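Local coordinates for protein pseudouridine synthase (Pyrococcus abyssi, PDB 2AUS) that probably isomerises specific uridines in RNA to pseudouridine as a Cbf5-type, TruB-family synthase, at residues L51-G56 / G79-K84; V88-L93 / T203-F208; L113-G118 / D164-L169; T178-L183 / A195-L200; E133-Q138 / T152-Y157. All blocks are in the same frame, centred on the assembly; numbering follows the deposited sequence.

Contact 1 of 5, residues L51-G56 / G79-K84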
# COMPACT_ATOMS: atom_id res chain seq x y z
N LEU A 51 7.17 -5.55 17.86
CA LEU A 51 6.30 -5.45 16.70
C LEU A 51 6.58 -6.43 15.57
O LEU A 51 7.74 -6.74 15.27
CB LEU A 51 6.38 -4.03 16.15
CG LEU A 51 5.30 -3.72 15.11
CD1 LEU A 51 4.03 -3.22 15.84
CD2 LEU A 51 5.80 -2.67 14.14
N ASP A 52 5.51 -6.92 14.95
CA ASP A 52 5.63 -7.82 13.81
C ASP A 52 5.52 -6.88 12.63
O ASP A 52 4.42 -6.47 12.25
CB ASP A 52 4.47 -8.83 13.75
CG ASP A 52 4.66 -9.90 12.68
OD1 ASP A 52 5.46 -9.70 11.74
OD2 ASP A 52 4.01 -10.96 12.76
N LYS A 53 6.66 -6.50 12.07
CA LYS A 53 6.68 -5.58 10.94
C LYS A 53 5.98 -6.18 9.72
O LYS A 53 6.21 -7.34 9.38
CB LYS A 53 8.12 -5.22 10.57
CG LYS A 53 8.25 -4.39 9.30
CD LYS A 53 9.69 -4.30 8.83
CE LYS A 53 9.79 -3.53 7.52
NZ LYS A 53 8.93 -4.15 6.46
N PRO A 54 5.11 -5.41 9.07
CA PRO A 54 4.44 -5.96 7.89
C PRO A 54 5.34 -5.72 6.68
O PRO A 54 6.10 -4.75 6.65
CB PRO A 54 3.15 -5.15 7.82
CG PRO A 54 3.62 -3.79 8.25
CD PRO A 54 4.53 -4.11 9.45
N PRO A 55 5.28 -6.61 5.67
CA PRO A 55 6.12 -6.40 4.49
C PRO A 55 5.60 -5.18 3.72
O PRO A 55 4.39 -4.90 3.74
CB PRO A 55 5.94 -7.69 3.71
CG PRO A 55 4.51 -8.04 4.00
CD PRO A 55 4.41 -7.79 5.50
N GLY A 56 6.49 -4.46 3.06
CA GLY A 56 6.07 -3.29 2.30
C GLY A 56 6.77 -2.03 2.74
O GLY A 56 7.71 -1.56 2.09
N GLY A 79 17.73 -2.94 14.83
CA GLY A 79 17.93 -3.89 13.75
C GLY A 79 17.01 -3.65 12.58
O GLY A 79 15.92 -4.23 12.50
N THR A 80 17.44 -2.80 11.65
CA THR A 80 16.63 -2.49 10.48
C THR A 80 16.25 -3.72 9.67
O THR A 80 17.09 -4.56 9.35
CB THR A 80 17.36 -1.51 9.51
OG1 THR A 80 17.66 -0.29 10.19
CG2 THR A 80 16.47 -1.20 8.30
N LEU A 81 14.97 -3.83 9.35
CA LEU A 81 14.48 -4.92 8.53
C LEU A 81 14.19 -4.24 7.22
O LEU A 81 13.65 -3.13 7.21
CB LEU A 81 13.18 -5.51 9.09
CG LEU A 81 13.29 -6.47 10.26
CD1 LEU A 81 11.91 -6.98 10.63
CD2 LEU A 81 14.21 -7.63 9.88
N ASP A 82 14.56 -4.88 6.11
CA ASP A 82 14.32 -4.28 4.80
C ASP A 82 12.83 -4.20 4.48
O ASP A 82 12.02 -4.90 5.07
CB ASP A 82 15.08 -5.06 3.73
CG ASP A 82 16.58 -4.90 3.85
OD1 ASP A 82 17.03 -3.77 4.12
OD2 ASP A 82 17.31 -5.91 3.69
N PRO A 83 12.46 -3.32 3.54
CA PRO A 83 11.07 -3.12 3.13
C PRO A 83 10.25 -4.39 2.94
O PRO A 83 9.15 -4.51 3.48
CB PRO A 83 11.20 -2.31 1.85
CG PRO A 83 12.43 -1.48 2.12
CD PRO A 83 13.37 -2.50 2.71
N LYS A 84 10.78 -5.32 2.16
CA LYS A 84 10.08 -6.57 1.86
C LYS A 84 10.07 -7.57 3.01
O LYS A 84 9.29 -8.52 2.98
CB LYS A 84 10.70 -7.25 0.64
CG LYS A 84 10.74 -6.40 -0.62
CD LYS A 84 11.45 -7.13 -1.75
CE LYS A 84 11.61 -6.23 -2.98
NZ LYS A 84 12.21 -6.95 -4.14

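Contact 2 of 5, residues V88-L93 / T203-F208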
# COMPACT_ATOMS: atom_id res chain seq x y z
N VAL A 88 9.78 -9.79 13.63
CA VAL A 88 10.24 -9.13 14.84
C VAL A 88 10.99 -7.83 14.61
O VAL A 88 12.11 -7.80 14.10
CB VAL A 88 11.11 -10.09 15.67
CG1 VAL A 88 11.59 -9.40 16.94
CG2 VAL A 88 10.29 -11.33 16.01
N LEU A 89 10.35 -6.73 15.00
CA LEU A 89 10.95 -5.41 14.88
C LEU A 89 10.79 -4.69 16.21
O LEU A 89 9.75 -4.09 16.49
CB LEU A 89 10.26 -4.59 13.78
CG LEU A 89 10.89 -3.21 13.60
CD1 LEU A 89 12.28 -3.37 12.98
CD2 LEU A 89 10.01 -2.35 12.72
N PRO A 90 11.83 -4.76 17.07
CA PRO A 90 11.73 -4.08 18.36
C PRO A 90 11.71 -2.57 18.16
O PRO A 90 12.57 -2.01 17.48
CB PRO A 90 12.99 -4.54 19.09
CG PRO A 90 13.26 -5.88 18.50
CD PRO A 90 13.01 -5.63 17.02
N VAL A 91 10.71 -1.91 18.73
CA VAL A 91 10.60 -0.47 18.61
C VAL A 91 10.56 0.13 20.02
O VAL A 91 9.60 -0.07 20.76
CB VAL A 91 9.32 -0.06 17.84
CG1 VAL A 91 9.27 1.46 17.67
CG2 VAL A 91 9.30 -0.72 16.47
N ALA A 92 11.63 0.83 20.39
CA ALA A 92 11.71 1.46 21.70
C ALA A 92 10.96 2.79 21.65
O ALA A 92 11.03 3.50 20.64
CB ALA A 92 13.17 1.68 22.10
N LEU A 93 10.26 3.12 22.72
CA LEU A 93 9.45 4.34 22.76
C LEU A 93 9.94 5.46 23.68
O LEU A 93 10.52 5.22 24.75
CB LEU A 93 8.02 4.00 23.19
CG LEU A 93 7.40 2.72 22.61
CD1 LEU A 93 6.06 2.48 23.28
CD2 LEU A 93 7.23 2.86 21.09
N THR A 203 12.33 -13.92 12.87
CA THR A 203 11.56 -14.57 13.92
C THR A 203 12.15 -14.33 15.29
O THR A 203 11.56 -14.73 16.29
CB THR A 203 11.49 -16.09 13.68
OG1 THR A 203 12.82 -16.63 13.64
CG2 THR A 203 10.76 -16.39 12.37
N ARG A 204 13.29 -13.66 15.33
CA ARG A 204 13.93 -13.39 16.61
C ARG A 204 15.05 -12.37 16.52
O ARG A 204 15.84 -12.35 15.58
CB ARG A 204 14.48 -14.70 17.18
CG ARG A 204 15.17 -14.59 18.52
CD ARG A 204 15.34 -15.97 19.14
NE ARG A 204 16.02 -15.92 20.43
CZ ARG A 204 15.59 -15.22 21.48
NH1 ARG A 204 14.48 -14.50 21.39
NH2 ARG A 204 16.28 -15.25 22.61
N SER A 205 15.09 -11.49 17.52
CA SER A 205 16.14 -10.48 17.61
C SER A 205 16.45 -10.33 19.08
O SER A 205 15.69 -9.72 19.84
CB SER A 205 15.69 -9.14 17.05
OG SER A 205 16.72 -8.19 17.25
N GLY A 206 17.57 -10.91 19.50
CA GLY A 206 17.95 -10.85 20.89
C GLY A 206 16.84 -11.47 21.72
O GLY A 206 16.41 -12.59 21.44
N PRO A 207 16.33 -10.76 22.73
CA PRO A 207 15.26 -11.32 23.56
C PRO A 207 13.85 -11.25 22.96
O PRO A 207 12.89 -11.75 23.55
CB PRO A 207 15.39 -10.54 24.86
CG PRO A 207 15.82 -9.18 24.37
CD PRO A 207 16.84 -9.49 23.29
N PHE A 208 13.72 -10.62 21.79
CA PHE A 208 12.41 -10.51 21.16
C PHE A 208 12.15 -11.65 20.18
O PHE A 208 12.91 -11.88 19.25
CB PHE A 208 12.27 -9.16 20.45
CG PHE A 208 12.42 -7.99 21.38
CD1 PHE A 208 13.68 -7.47 21.66
CD2 PHE A 208 11.31 -7.45 22.02
CE1 PHE A 208 13.83 -6.43 22.58
CE2 PHE A 208 11.44 -6.41 22.93
CZ PHE A 208 12.71 -5.89 23.21

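Contact 3 of 5, residues L113-G118 / D164-L169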
# COMPACT_ATOMS: atom_id res chain seq x y z
N LEU A 113 12.82 -18.21 2.51
CA LEU A 113 12.46 -19.03 1.37
C LEU A 113 13.50 -18.78 0.28
O LEU A 113 13.61 -17.69 -0.26
CB LEU A 113 11.07 -18.64 0.86
CG LEU A 113 10.65 -19.34 -0.43
CD1 LEU A 113 10.76 -20.85 -0.25
CD2 LEU A 113 9.22 -18.94 -0.79
N MET A 114 14.27 -19.82 -0.03
CA MET A 114 15.31 -19.72 -1.04
C MET A 114 14.84 -20.40 -2.32
O MET A 114 14.33 -21.51 -2.30
CB MET A 114 16.59 -20.38 -0.54
CG MET A 114 17.64 -20.64 -1.62
SD MET A 114 19.17 -21.30 -0.94
CE MET A 114 18.72 -23.03 -0.66
N HIS A 115 15.03 -19.72 -3.45
CA HIS A 115 14.64 -20.28 -4.73
C HIS A 115 15.89 -20.60 -5.55
O HIS A 115 16.64 -19.69 -5.92
CB HIS A 115 13.76 -19.31 -5.50
CG HIS A 115 13.26 -19.86 -6.79
ND1 HIS A 115 12.40 -20.95 -6.85
CD2 HIS A 115 13.54 -19.53 -8.08
CE1 HIS A 115 12.18 -21.25 -8.12
NE2 HIS A 115 12.86 -20.41 -8.88
N LEU A 116 16.12 -21.88 -5.82
CA LEU A 116 17.28 -22.29 -6.61
C LEU A 116 17.01 -22.05 -8.09
O LEU A 116 15.89 -22.26 -8.56
CB LEU A 116 17.59 -23.76 -6.37
CG LEU A 116 17.97 -24.06 -4.92
CD1 LEU A 116 18.22 -25.54 -4.74
CD2 LEU A 116 19.21 -23.24 -4.55
N HIS A 117 18.03 -21.61 -8.82
CA HIS A 117 17.89 -21.33 -10.24
C HIS A 117 18.13 -22.55 -11.12
O HIS A 117 18.11 -22.47 -12.34
CB HIS A 117 18.84 -20.19 -10.64
CG HIS A 117 18.49 -18.88 -10.00
ND1 HIS A 117 17.30 -18.24 -10.23
CD2 HIS A 117 19.19 -18.10 -9.14
CE1 HIS A 117 17.26 -17.11 -9.53
NE2 HIS A 117 18.40 -17.00 -8.86
N GLY A 118 18.33 -23.70 -10.47
CA GLY A 118 18.56 -24.93 -11.20
C GLY A 118 18.22 -26.11 -10.30
O GLY A 118 18.30 -25.99 -9.08
N ASP A 164 10.85 -28.26 -1.71
CA ASP A 164 9.96 -28.65 -2.79
C ASP A 164 10.61 -28.22 -4.10
O ASP A 164 10.47 -27.08 -4.55
CB ASP A 164 8.59 -27.97 -2.66
CG ASP A 164 7.54 -28.58 -3.60
OD1 ASP A 164 7.93 -29.12 -4.66
OD2 ASP A 164 6.33 -28.51 -3.29
N GLY A 165 11.35 -29.15 -4.71
CA GLY A 165 12.02 -28.86 -5.96
C GLY A 165 13.08 -27.79 -5.81
O GLY A 165 14.13 -28.01 -5.20
N ARG A 166 12.82 -26.61 -6.37
CA ARG A 166 13.76 -25.51 -6.30
C ARG A 166 13.53 -24.59 -5.12
O ARG A 166 14.31 -23.66 -4.90
CB ARG A 166 13.70 -24.70 -7.59
CG ARG A 166 14.06 -25.52 -8.82
CD ARG A 166 14.37 -24.63 -9.98
NE ARG A 166 14.80 -25.42 -11.13
CZ ARG A 166 15.18 -24.89 -12.29
NH1 ARG A 166 15.17 -23.57 -12.45
NH2 ARG A 166 15.55 -25.68 -13.29
N ASP A 167 12.47 -24.84 -4.37
CA ASP A 167 12.15 -24.00 -3.22
C ASP A 167 12.59 -24.63 -1.91
O ASP A 167 12.25 -25.78 -1.60
CB ASP A 167 10.65 -23.70 -3.19
CG ASP A 167 10.21 -22.83 -4.36
OD1 ASP A 167 10.70 -21.68 -4.46
OD2 ASP A 167 9.38 -23.30 -5.17
N VAL A 168 13.35 -23.86 -1.15
CA VAL A 168 13.86 -24.34 0.13
C VAL A 168 13.45 -23.37 1.23
O VAL A 168 13.84 -22.21 1.22
CB VAL A 168 15.41 -24.46 0.10
CG1 VAL A 168 15.92 -25.02 1.43
CG2 VAL A 168 15.83 -25.36 -1.05
N LEU A 169 12.65 -23.87 2.16
CA LEU A 169 12.19 -23.08 3.29
C LEU A 169 13.06 -23.49 4.48
O LEU A 169 13.06 -24.65 4.90
CB LEU A 169 10.72 -23.38 3.58
CG LEU A 169 10.09 -22.72 4.81
CD1 LEU A 169 10.00 -21.22 4.61
CD2 LEU A 169 8.70 -23.31 5.06

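Contact 4 of 5, residues T178-L183 / A195-L200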
# COMPACT_ATOMS: atom_id res chain seq x y z
N THR A 178 24.65 -10.36 10.24
CA THR A 178 24.75 -11.34 9.17
C THR A 178 23.66 -11.05 8.13
O THR A 178 22.49 -10.89 8.48
CB THR A 178 24.56 -12.78 9.70
OG1 THR A 178 25.49 -13.02 10.76
CG2 THR A 178 24.81 -13.79 8.58
N TYR A 179 24.07 -10.96 6.87
CA TYR A 179 23.14 -10.69 5.78
C TYR A 179 22.62 -12.01 5.21
O TYR A 179 23.38 -12.80 4.65
CB TYR A 179 23.85 -9.91 4.67
CG TYR A 179 24.28 -8.52 5.07
CD1 TYR A 179 25.19 -7.79 4.29
CD2 TYR A 179 23.76 -7.90 6.21
CE1 TYR A 179 25.55 -6.49 4.63
CE2 TYR A 179 24.12 -6.60 6.56
CZ TYR A 179 25.01 -5.90 5.76
OH TYR A 179 25.36 -4.61 6.10
N ILE A 180 21.32 -12.25 5.36
CA ILE A 180 20.73 -13.49 4.87
C ILE A 180 20.74 -13.58 3.36
O ILE A 180 20.96 -14.66 2.80
CB ILE A 180 19.29 -13.66 5.37
CG1 ILE A 180 19.24 -13.45 6.89
CG2 ILE A 180 18.78 -15.05 5.00
CD1 ILE A 180 20.22 -14.31 7.67
N ARG A 181 20.51 -12.46 2.68
CA ARG A 181 20.49 -12.46 1.22
C ARG A 181 21.84 -12.96 0.70
O ARG A 181 21.90 -13.76 -0.23
CB ARG A 181 20.21 -11.06 0.67
CG ARG A 181 20.04 -11.04 -0.85
CD ARG A 181 19.86 -9.63 -1.41
NE ARG A 181 18.55 -9.05 -1.10
CZ ARG A 181 17.39 -9.53 -1.55
NH1 ARG A 181 17.36 -10.60 -2.33
NH2 ARG A 181 16.25 -8.93 -1.22
N SER A 182 22.92 -12.47 1.31
CA SER A 182 24.28 -12.87 0.92
C SER A 182 24.50 -14.34 1.24
O SER A 182 25.10 -15.08 0.46
CB SER A 182 25.31 -12.01 1.65
OG SER A 182 26.63 -12.47 1.41
N LEU A 183 24.01 -14.76 2.41
CA LEU A 183 24.13 -16.15 2.83
C LEU A 183 23.47 -17.04 1.78
O LEU A 183 24.03 -18.07 1.38
CB LEU A 183 23.44 -16.36 4.17
CG LEU A 183 23.32 -17.82 4.61
CD1 LEU A 183 24.69 -18.36 4.97
CD2 LEU A 183 22.38 -17.94 5.80
N ALA A 195 21.15 -19.14 -6.36
CA ALA A 195 19.92 -19.06 -5.59
C ALA A 195 19.50 -17.62 -5.33
O ALA A 195 20.32 -16.70 -5.30
CB ALA A 195 20.09 -19.79 -4.28
N HIS A 196 18.20 -17.44 -5.14
CA HIS A 196 17.62 -16.13 -4.89
C HIS A 196 16.78 -16.20 -3.62
O HIS A 196 16.09 -17.20 -3.38
CB HIS A 196 16.72 -15.73 -6.07
CG HIS A 196 16.00 -14.44 -5.88
ND1 HIS A 196 16.64 -13.22 -5.90
CD2 HIS A 196 14.68 -14.17 -5.68
CE1 HIS A 196 15.75 -12.25 -5.73
NE2 HIS A 196 14.56 -12.80 -5.59
N MET A 197 16.84 -15.16 -2.79
CA MET A 197 16.04 -15.11 -1.57
C MET A 197 14.65 -14.55 -1.94
O MET A 197 14.49 -13.35 -2.13
CB MET A 197 16.71 -14.20 -0.53
CG MET A 197 15.99 -14.18 0.81
SD MET A 197 16.88 -13.22 2.05
CE MET A 197 16.47 -11.54 1.51
N ALA A 198 13.66 -15.44 -2.04
CA ALA A 198 12.31 -15.05 -2.42
C ALA A 198 11.52 -14.35 -1.31
O ALA A 198 10.67 -13.51 -1.58
CB ALA A 198 11.53 -16.26 -2.90
N GLU A 199 11.80 -14.71 -0.07
CA GLU A 199 11.07 -14.11 1.04
C GLU A 199 11.87 -14.27 2.32
O GLU A 199 12.57 -15.27 2.50
CB GLU A 199 9.71 -14.78 1.19
CG GLU A 199 8.70 -13.97 1.97
CD GLU A 199 7.38 -14.69 2.15
OE1 GLU A 199 6.90 -15.30 1.16
OE2 GLU A 199 6.82 -14.65 3.26
N LEU A 200 11.75 -13.30 3.21
CA LEU A 200 12.48 -13.31 4.47
C LEU A 200 11.61 -12.80 5.61
O LEU A 200 10.91 -11.80 5.46
CB LEU A 200 13.72 -12.42 4.35
CG LEU A 200 14.97 -12.74 5.17
CD1 LEU A 200 15.53 -11.44 5.71
CD2 LEU A 200 14.66 -13.71 6.30
O HOH W 1 18.23 -12.87 -3.48

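Contact 5 of 5, residues E133-Q138 / T152-Y157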
# COMPACT_ATOMS: atom_id res chain seq x y z
N GLU A 133 26.80 -23.85 8.28
CA GLU A 133 26.65 -23.54 9.69
C GLU A 133 28.05 -23.27 10.22
O GLU A 133 28.97 -24.06 10.01
CB GLU A 133 26.03 -24.73 10.42
CG GLU A 133 24.57 -24.95 10.08
CD GLU A 133 24.04 -26.27 10.60
OE1 GLU A 133 24.53 -27.32 10.11
OE2 GLU A 133 23.16 -26.27 11.48
N GLY A 134 28.21 -22.13 10.89
CA GLY A 134 29.51 -21.76 11.41
C GLY A 134 29.96 -20.47 10.76
O GLY A 134 29.13 -19.69 10.28
N GLU A 135 31.26 -20.23 10.73
CA GLU A 135 31.80 -19.02 10.12
C GLU A 135 31.53 -18.93 8.63
O GLU A 135 31.65 -19.91 7.90
CB GLU A 135 33.32 -18.94 10.34
CG GLU A 135 33.76 -18.82 11.79
CD GLU A 135 33.19 -17.59 12.48
OE1 GLU A 135 33.21 -16.50 11.86
OE2 GLU A 135 32.75 -17.70 13.64
N ILE A 136 31.15 -17.73 8.19
CA ILE A 136 30.91 -17.47 6.78
C ILE A 136 31.44 -16.06 6.53
O ILE A 136 31.55 -15.27 7.47
CB ILE A 136 29.40 -17.53 6.42
CG1 ILE A 136 28.61 -16.52 7.25
CG2 ILE A 136 28.86 -18.93 6.64
CD1 ILE A 136 28.25 -15.26 6.50
N ILE A 137 31.79 -15.76 5.29
CA ILE A 137 32.30 -14.44 4.98
C ILE A 137 31.40 -13.82 3.92
O ILE A 137 31.10 -14.46 2.91
CB ILE A 137 33.76 -14.50 4.48
CG1 ILE A 137 34.65 -15.02 5.61
CG2 ILE A 137 34.21 -13.11 4.04
CD1 ILE A 137 36.11 -15.19 5.23
N GLN A 138 30.98 -12.59 4.14
CA GLN A 138 30.08 -11.91 3.22
C GLN A 138 30.58 -10.53 2.81
O GLN A 138 31.25 -9.84 3.58
CB GLN A 138 28.70 -11.79 3.87
CG GLN A 138 28.78 -11.55 5.37
CD GLN A 138 27.41 -11.40 6.01
OE1 GLN A 138 26.51 -12.21 5.78
NE2 GLN A 138 27.25 -10.36 6.83
N THR A 152 33.39 -11.38 8.26
CA THR A 152 33.24 -12.74 8.77
C THR A 152 32.17 -12.79 9.85
O THR A 152 32.28 -12.11 10.87
CB THR A 152 34.58 -13.28 9.34
OG1 THR A 152 34.34 -14.51 10.04
CG2 THR A 152 35.20 -12.28 10.29
N ARG A 153 31.13 -13.58 9.63
CA ARG A 153 30.05 -13.70 10.60
C ARG A 153 29.73 -15.15 10.88
O ARG A 153 30.07 -16.03 10.10
CB ARG A 153 28.80 -12.97 10.08
CG ARG A 153 28.82 -11.47 10.31
CD ARG A 153 28.69 -11.15 11.79
NE ARG A 153 28.74 -9.72 12.06
CZ ARG A 153 29.86 -8.99 12.04
NH1 ARG A 153 31.02 -9.57 11.77
NH2 ARG A 153 29.81 -7.69 12.27
N LYS A 154 29.06 -15.40 12.00
CA LYS A 154 28.74 -16.77 12.36
C LYS A 154 27.27 -17.17 12.23
O LYS A 154 26.37 -16.45 12.66
CB LYS A 154 29.22 -17.04 13.79
CG LYS A 154 29.02 -18.47 14.26
CD LYS A 154 29.77 -18.74 15.55
CE LYS A 154 29.58 -20.18 16.01
NZ LYS A 154 30.00 -21.15 14.96
N VAL A 155 27.06 -18.32 11.61
CA VAL A 155 25.74 -18.90 11.43
C VAL A 155 25.65 -19.99 12.49
O VAL A 155 26.34 -21.00 12.41
CB VAL A 155 25.59 -19.51 10.03
CG1 VAL A 155 24.24 -20.20 9.89
CG2 VAL A 155 25.73 -18.42 8.98
N TYR A 156 24.80 -19.79 13.48
CA TYR A 156 24.65 -20.75 14.56
C TYR A 156 23.94 -22.03 14.16
O TYR A 156 24.24 -23.10 14.69
CB TYR A 156 23.92 -20.09 15.73
CG TYR A 156 24.64 -18.87 16.24
CD1 TYR A 156 25.91 -18.97 16.82
CD2 TYR A 156 24.07 -17.60 16.14
CE1 TYR A 156 26.58 -17.85 17.28
CE2 TYR A 156 24.73 -16.47 16.60
CZ TYR A 156 25.99 -16.60 17.16
OH TYR A 156 26.66 -15.48 17.61
N TYR A 157 22.99 -21.92 13.24
CA TYR A 157 22.25 -23.08 12.78
C TYR A 157 21.40 -22.80 11.56
O TYR A 157 20.92 -21.68 11.36
CB TYR A 157 21.36 -23.62 13.92
CG TYR A 157 20.35 -22.63 14.47
CD1 TYR A 157 19.15 -22.36 13.79
CD2 TYR A 157 20.59 -21.96 15.66
CE1 TYR A 157 18.22 -21.45 14.31
CE2 TYR A 157 19.67 -21.05 16.18
CZ TYR A 157 18.49 -20.80 15.50
OH TYR A 157 17.59 -19.90 16.04

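Contact 1 of 5, residues L51-G56 / G79-K84
K53 and L81 run alongside one another, pointing opposite ways. The lysine leaves the end of strand 47-53 with CG anti to the backbone N (chi1 173°) and stays extended as far as CE, so that its CD lies alongside CB of L81 at 3.7 Å. A single bend at chi4 (-56°) then turns the amine towards the carbonyls of the loop before strand 88-93. K53 NZ donates to P83 O at 3.0 Å and to P54 O of its own segment at 2.9 Å, approaching both from above the carbonyl plane, while its reach to D82 O is weak at 3.5 Å. Further bonds to V85 O and P57 O give this buried amine more acceptors than it has hydrogens, a setting that probably favours its charged form. The sequence K-P-P-G at 53-56 and the G-T-L-D-P run at 79-83 are signature sequence segments of TruB-type pseudouridine synthases; the second is the one that holds the catalytic aspartate in this family. A phosphate ion, probably from the crystallisation liquor, sits about 6 Å from the L81 side chain. P83 O also accepts the backbone N-H of G56, at 2.7 Å from G56 N with an angle of 155°, so one carbonyl oxygen accepts two N-H donors, a side-chain amine and a backbone amide. G56 has backbone angles that call for glycine. At the outer margin the prolines meet backbone oxygens: P55 CB rests 3.5 Å from K84 O, and P83 CB lies 3.6 Å from G56 O.

Contact 2 of 5, residues V88-L93 / T203-F208
The tight part of this contact is a pair of apolar groups laid against F208. With CG beside its backbone N (chi1 -59°), the phenylalanine turns its ring so that P90 CB stands over one face, 4.0 Å from the centroid of the F208 ring and 13° off the normal, a CH-pi contact. The next atom of the pyrrolidine ring continues the cover towards the rim, with P90 CG 3.6 Å from F208 CD1. V88 crosses F208 at about a right angle: its CG1, anti to the backbone N, reaches F208 CB at 3.6 Å. The other branch, V88 CG2, presses on the backbone at T203 C, also at 3.6 Å.

Looser packing follows on both segments. S205 CB approaches V88 CG1 only to 4.1 Å, and beyond P90 the strand 88-93 draws away from its partner. R204 starts away from strand 88-93 and is partly exposed, whereas T203 turns its hydroxyl to E109. No hydrogen bond joins the two segments directly, although V88 pairs through its backbone with the adjoining R202.

T203 and R204 both face E109 as a classic beta bulge, and a type II' turn from S205 to F208 folds the chain back, closed by F208 N to S205 O at 2.9 Å. The turn brings F208 against strand 88-93, where two sheets meet, consistent with the bent central sheet of the pseudouridine synthase fold.

Contact 3 of 5, residues L113-G118 / D164-L169
A type II' turn from D164 to D167 closes a beta hairpin here, and its returning strand, 167-174, runs antiparallel to the end of strand 108-116. M114 and V168 form the hydrogen-bonded pair: M114 N gives to V168 O at 2.7 Å, almost straight, and V168 N returns a bond to M114 O at 2.8 Å. Two residues on, L116 N reaches R166 O at 2.7 Å.

M114 and V168 lie side by side, and the bend of the methionine at chi3 (77°) folds its CE back onto V168 CB at 3.7 Å. On the other face, H115 ND1 donates to D167 OD1 at 3.0 Å; the oxygen lies near the imidazole plane, yet the nitrogen approaches from above the carboxylate plane. D167 OD2 has a second partner, a basic side chain of another protein chain, so two groups would probably stabilise its negative charge. R166 stretches along the end of the strand with its guanidinium face over G118 CA, 3.6 Å from R166 CZ, while its NE forms a salt bridge with D119.

Helices 122-131 and 180-191 pack on the face bearing M114 and V168, the latter meeting I125 and M129 of helix 122-131. Strand 195-205 pairs along the other edge of strand 108-116, and another protein chain meets L113, D167 and L169.

Contact 4 of 5, residues T178-L183 / A195-L200
The guanidinium of R181 has the methyl end of M197 on one face and a water at its edge. M197 CE stands over the centre of the plane, 3.8 Å from R181 CZ, and water 1 lies in that plane. This water accepts a weak bond from R181 NH1 at 2.7 Å and a better one from the strand, at 2.8 Å from M197 N, so it bridges the arginine to the backbone opposite. The H196 ring comes in obliquely, with its CE1 4.1 Å from R181 NH1.

Bends in two chains make this possible. R181 leaves the first turn of helix 180-191 with CG anti to the backbone N and then turns at chi3 (-72°), crossing M197 at about a right angle. M197 is extended to its sulfur and turns at chi3 (77°), which lifts CE onto the guanidinium and leaves SD facing the helix backbone, 3.8 Å from R181 N. On the buried side I180 CG2 meets M197 SD at 4.0 Å, and I180 CB meets L200 CD1 at 4.4 Å.

The helix opens with Y179 at its N-cap position, in a G-T-Y-I-R sequence that in TruB relatives lines the active-site cleft; a similar placement is probable here. Strand 195-205, bulged at A198 and E199, also meets another protein chain, whose backbone donates twice to E199 OE1.

The methyl end of M197 covers one face of a cation whose edge meets one ordered water through a weak bond. The charge of R181, with NH1 4.5 Å from H196 ND1, would probably disfavour protonation of H196.

Contact 5 of 5, residues E133-Q138 / T152-Y157
I136 places CG1 in the crowded position between its backbone N and carbonyl carbon (chi1 58°), which swings that atom in against the facing strand. I136 CG1 then packs on V155 CG2 at 3.9 Å, the side chains crossing at about a right angle, and comes 3.2 Å from R153 O. On the opposite face of the pair, E135 places CG beside its backbone N (chi1 -64°) and bends once, at chi2 (-59°), so its carboxylate folds back over the neighbouring strand. E135 OE1 comes 2.9 Å from T152 OG1, while E135 OE2 lies 3.6 Å from K154 CB, against the aliphatic part of the lysine.

Four backbone bonds hold these strands antiparallel. I136 N to R153 O and R153 N to I136 O are both 2.8 Å, each running nearly along the C=O axis. At the other end G134 N donates to V155 O at 2.7 Å on a lone pair, V155 N returns a bond to G134 O at 2.8 Å from above the carbonyl plane, and G134 has backbone angles that call for glycine. R153 NE bonds to A176 O and its NH1 to T152 O.

Strand 134-137, which follows helix 122-131, forms one edge of its sheet within the chain. On the neighbouring strand V155 touches V172 of strand 167-174 and L183 of helix 180-191, and Q138 OE1 accepts the N-H of Y179 at the start of that helix.

How the contacts relate
Starting from the N terminus, contact 1 closes first, joining the end of strand 47-53 to the loop leading into strand 88-93. Contact 2 opens next and spans the longest interval; contacts 3, 4 and 5 all lie within its sequence range. Contact 5 lies within the span of contact 3, while contact 4 follows both before contact 2 closes. None of the loops cross. In space, contacts 1 and 2 meet where strands 47-53 and 88-93 pair. Contacts 3 and 4 share the pairing of strands 108-116 and 195-205, and contacts 4 and 5 meet where helix 180-191 begins. Contact 2 joins the sheet of strands 47-53 and 88-93 to the antiparallel sheet that holds contacts 3 and 5.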